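Local coordinates for protein putative SAM-dependent O-methyltranferase (Podospora anserina, PDB 4YMH) that probably acts as a cation-dependent O-methyltransferase, binding S-adenosylmethionine and its product S-adenosylhomocysteine in a class I Rossmann-like fold, at residues A[174-179]-A[202-207]. Residues are numbered along the deposited sequence; the frame is centred on the assembly and turned at random.
Sequences VFARGL and QALDKF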
ATOM      1  N   VAL A 174     -13.077   0.172   1.944  1.00 14.30           N
ATOM      2  CA  VAL A 174     -13.420   0.389   3.348  1.00 15.07           C
ATOM      3  C   VAL A 174     -13.845   1.842   3.640  1.00 16.18           C
ATOM      4  O   VAL A 174     -14.567   2.104   4.610  1.00 15.21           O
ATOM      5  CB  VAL A 174     -12.231  -0.077   4.241  1.00 18.00           C
ATOM      6  CG1 VAL A 174     -12.507   0.135   5.727  1.00 18.56           C
ATOM      7  CG2 VAL A 174     -12.006  -1.559   3.996  1.00 17.24           C
ATOM      8  N   PHE A 175     -13.429   2.782   2.797  1.00 16.26           N
ATOM      9  CA  PHE A 175     -13.807   4.187   2.996  1.00 15.41           C
ATOM     10  C   PHE A 175     -15.247   4.489   2.585  1.00 16.62           C
ATOM     11  O   PHE A 175     -15.787   5.522   2.967  1.00 19.57           O
ATOM     12  CB  PHE A 175     -12.895   5.119   2.196  1.00 16.58           C
ATOM     13  CG  PHE A 175     -11.527   5.321   2.804  1.00 16.22           C
ATOM     14  CD1 PHE A 175     -11.240   4.889   4.093  1.00 15.12           C
ATOM     15  CD2 PHE A 175     -10.539   5.964   2.084  1.00 15.26           C
ATOM     16  CE1 PHE A 175      -9.980   5.100   4.646  1.00 12.88           C
ATOM     17  CE2 PHE A 175      -9.271   6.167   2.630  1.00 18.32           C
ATOM     18  CZ  PHE A 175      -8.996   5.737   3.908  1.00 17.28           C
ATOM     19  N   ALA A 176     -15.826   3.627   1.755  1.00 14.41           N
ATOM     20  CA  ALA A 176     -17.168   3.859   1.200  1.00 17.90           C
ATOM     21  C   ALA A 176     -17.251   5.271   0.605  1.00 20.00           C
ATOM     22  O   ALA A 176     -18.143   6.057   0.948  1.00 17.23           O
ATOM     23  CB  ALA A 176     -18.250   3.656   2.285  1.00 18.38           C
ATOM     24  N   ARG A 177     -16.270   5.589  -0.234  1.00 17.82           N
ATOM     25  CA  ARG A 177     -16.143   6.873  -0.929  1.00 17.74           C
ATOM     26  C   ARG A 177     -15.813   8.044  -0.004  1.00 19.28           C
ATOM     27  O   ARG A 177     -15.799   9.203  -0.434  1.00 21.89           O
ATOM     28  CB  ARG A 177     -17.428   7.170  -1.710  1.00 24.33           C
ATOM     29  CG  ARG A 177     -17.864   6.029  -2.630  1.00 25.31           C
ATOM     30  CD  ARG A 177     -16.875   5.830  -3.749  1.00 27.24           C
ATOM     31  NE  ARG A 177     -17.494   5.155  -4.890  1.00 33.49           N
ATOM     32  CZ  ARG A 177     -17.320   3.875  -5.208  1.00 36.73           C
ATOM     33  NH1 ARG A 177     -16.530   3.100  -4.477  1.00 37.46           N
ATOM     34  NH2 ARG A 177     -17.935   3.373  -6.275  1.00 34.73           N
ATOM     35  N   GLY A 178     -15.537   7.738   1.260  1.00 15.99           N
ATOM     36  CA  GLY A 178     -15.289   8.745   2.272  1.00 17.17           C
ATOM     37  C   GLY A 178     -16.368   8.723   3.339  1.00 16.71           C
ATOM     38  O   GLY A 178     -16.181   9.226   4.432  1.00 16.04           O
ATOM     39  N   LEU A 179     -17.498   8.090   3.042  1.00 18.16           N
ATOM     40  CA  LEU A 179     -18.636   8.177   3.954  1.00 17.93           C
ATOM     41  C   LEU A 179     -18.487   7.306   5.204  1.00 18.97           C
ATOM     42  O   LEU A 179     -19.203   7.518   6.200  1.00 19.41           O
ATOM     43  CB  LEU A 179     -19.935   7.828   3.211  1.00 17.65           C
ATOM     44  CG  LEU A 179     -20.267   8.728   2.011  1.00 17.25           C
ATOM     45  CD1 LEU A 179     -21.681   8.416   1.478  1.00 16.95           C
ATOM     46  CD2 LEU A 179     -20.147  10.202   2.366  1.00 18.20           C
ATOM     47  N   GLN A 202     -21.605   3.265   7.430  1.00 17.66           N
ATOM     48  CA  GLN A 202     -21.934   2.960   8.826  1.00 18.44           C
ATOM     49  C   GLN A 202     -21.467   1.550   9.196  1.00 20.28           C
ATOM     50  O   GLN A 202     -20.862   1.329  10.277  1.00 21.81           O
ATOM     51  CB  GLN A 202     -23.441   3.119   9.070  1.00 23.04           C
ATOM     52  CG  GLN A 202     -23.889   4.555   8.855  1.00 32.44           C
ATOM     53  CD  GLN A 202     -25.389   4.686   8.662  1.00 41.44           C
ATOM     54  OE1 GLN A 202     -26.141   3.724   8.840  1.00 47.10           O
ATOM     55  NE2 GLN A 202     -25.830   5.881   8.291  1.00 44.66           N
ATOM     56  N   ALA A 203     -21.742   0.594   8.300  1.00 19.27           N
ATOM     57  CA  ALA A 203     -21.313  -0.780   8.566  1.00 20.21           C
ATOM     58  C   ALA A 203     -19.773  -0.890   8.625  1.00 20.22           C
ATOM     59  O   ALA A 203     -19.203  -1.590   9.472  1.00 21.84           O
ATOM     60  CB  ALA A 203     -21.885  -1.736   7.507  1.00 21.26           C
ATOM     61  N   LEU A 204     -19.105  -0.182   7.727  1.00 17.64           N
ATOM     62  CA  LEU A 204     -17.655  -0.267   7.606  1.00 18.06           C
ATOM     63  C   LEU A 204     -16.952   0.445   8.752  1.00 18.83           C
ATOM     64  O   LEU A 204     -15.838   0.071   9.135  1.00 19.17           O
ATOM     65  CB  LEU A 204     -17.210   0.304   6.263  1.00 14.68           C
ATOM     66  CG  LEU A 204     -17.515  -0.671   5.119  1.00 17.35           C
ATOM     67  CD1 LEU A 204     -17.448   0.019   3.756  1.00 14.51           C
ATOM     68  CD2 LEU A 204     -16.558  -1.860   5.177  1.00 17.86           C
ATOM     69  N   ASP A 205     -17.608   1.456   9.313  1.00 16.69           N
ATOM     70  CA  ASP A 205     -17.063   2.123  10.487  1.00 16.36           C
ATOM     71  C   ASP A 205     -17.129   1.160  11.679  1.00 18.96           C
ATOM     72  O   ASP A 205     -16.158   1.027  12.449  1.00 17.93           O
ATOM     73  CB  ASP A 205     -17.825   3.418  10.780  1.00 20.11           C
ATOM     74  CG  ASP A 205     -17.432   4.041  12.105  1.00 25.13           C
ATOM     75  OD1 ASP A 205     -16.240   4.381  12.304  1.00 21.98           O
ATOM     76  OD2 ASP A 205     -18.330   4.166  12.968  1.00 29.16           O
ATOM     77  N   LYS A 206     -18.264   0.477  11.834  1.00 18.87           N
ATOM     78  CA  LYS A 206     -18.338  -0.530  12.899  1.00 21.32           C
ATOM     79  C   LYS A 206     -17.290  -1.652  12.712  1.00 18.55           C
ATOM     80  O   LYS A 206     -16.656  -2.095  13.672  1.00 19.44           O
ATOM     81  CB  LYS A 206     -19.744  -1.129  12.964  1.00 26.90           C
ATOM     82  CG  LYS A 206     -20.800  -0.154  13.474  1.00 35.62           C
ATOM     83  CD  LYS A 206     -22.126  -0.863  13.706  1.00 41.08           C
ATOM     84  CE  LYS A 206     -23.155   0.072  14.335  1.00 49.30           C
ATOM     85  NZ  LYS A 206     -23.725   1.021  13.341  1.00 52.73           N
ATOM     86  N   PHE A 207     -17.135  -2.096  11.468  1.00 17.71           N
ATOM     87  CA  PHE A 207     -16.133  -3.096  11.085  1.00 18.25           C
ATOM     88  C   PHE A 207     -14.734  -2.666  11.540  1.00 21.39           C
ATOM     89  O   PHE A 207     -14.027  -3.394  12.274  1.00 21.67           O
ATOM     90  CB  PHE A 207     -16.172  -3.303   9.571  1.00 14.92           C
ATOM     91  CG  PHE A 207     -14.987  -4.072   9.006  1.00 14.54           C
ATOM     92  CD1 PHE A 207     -14.784  -5.403   9.334  1.00 18.96           C
ATOM     93  CD2 PHE A 207     -14.103  -3.461   8.126  1.00 14.30           C
ATOM     94  CE1 PHE A 207     -13.699  -6.124   8.796  1.00 16.80           C
ATOM     95  CE2 PHE A 207     -13.016  -4.166   7.595  1.00 16.75           C
ATOM     96  CZ  PHE A 207     -12.826  -5.502   7.932  1.00 16.66           C
TER
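Leu204, on helix 194-212, lies against the carbonyl of Val174 and the methyl of Ala176, joining this helix to the loop that follows strand 167-171 in the Rossmann-like sheet of a class I methyltransferase. The backbones approach to 6.0 Å between Val174 CA and Leu204 CA, and both leucine and alanine point their CB atoms across the gap. Leucine has CG beside its own backbone N (chi1 -75°), while CD1 extends away from CA (chi2 164°). This conformation brings two of its carbons close to one oxygen: Leu204 CB is 3.6 Å from Val174 O, and CD1 of Leu204 is 3.7 Å from the same Val174 O, with CG set farther back. Leu204 CB sits off the carbonyl direction, the angle Val174 C, Val174 O, Leu204 CB being 133°. The leucine packs against the oxygen and probably helps screen it from solvent. Val174 O accepts a hydrogen bond from Thr180 OG1, so a buried polar atom is satisfied from within its own loop.

The buried Val174 side chain borders the leucine, its CG1 loosely approaching Leu204 CD2 at 4.5 Å. One turn on, the Phe207 ring meets Tyr150 of helix 150-159 edge-to-face, while Leu204 also touches Tyr150. Two successive bonds, Gly178 N to Phe175 O (2.8 Å) and Leu179 N to Ala176 O (3.0 Å), tighten residues 175-179 into a compact turn, whose start is held by backbone bonds of Val174 with Gly227 and Phe175 with Asp226. Beside the leucine, Asp205 OD1 hydrogen-bonds Tyr19 OH of the second subunit, placing the helix near the dimer interface. The side chain of Leu204 is about 12 Å from the bound S-adenosylhomocysteine and takes no part in its site; the contact is packing, made methyl to methyl, Ala176 CB against Leu204 CD1 at 4.0 Å.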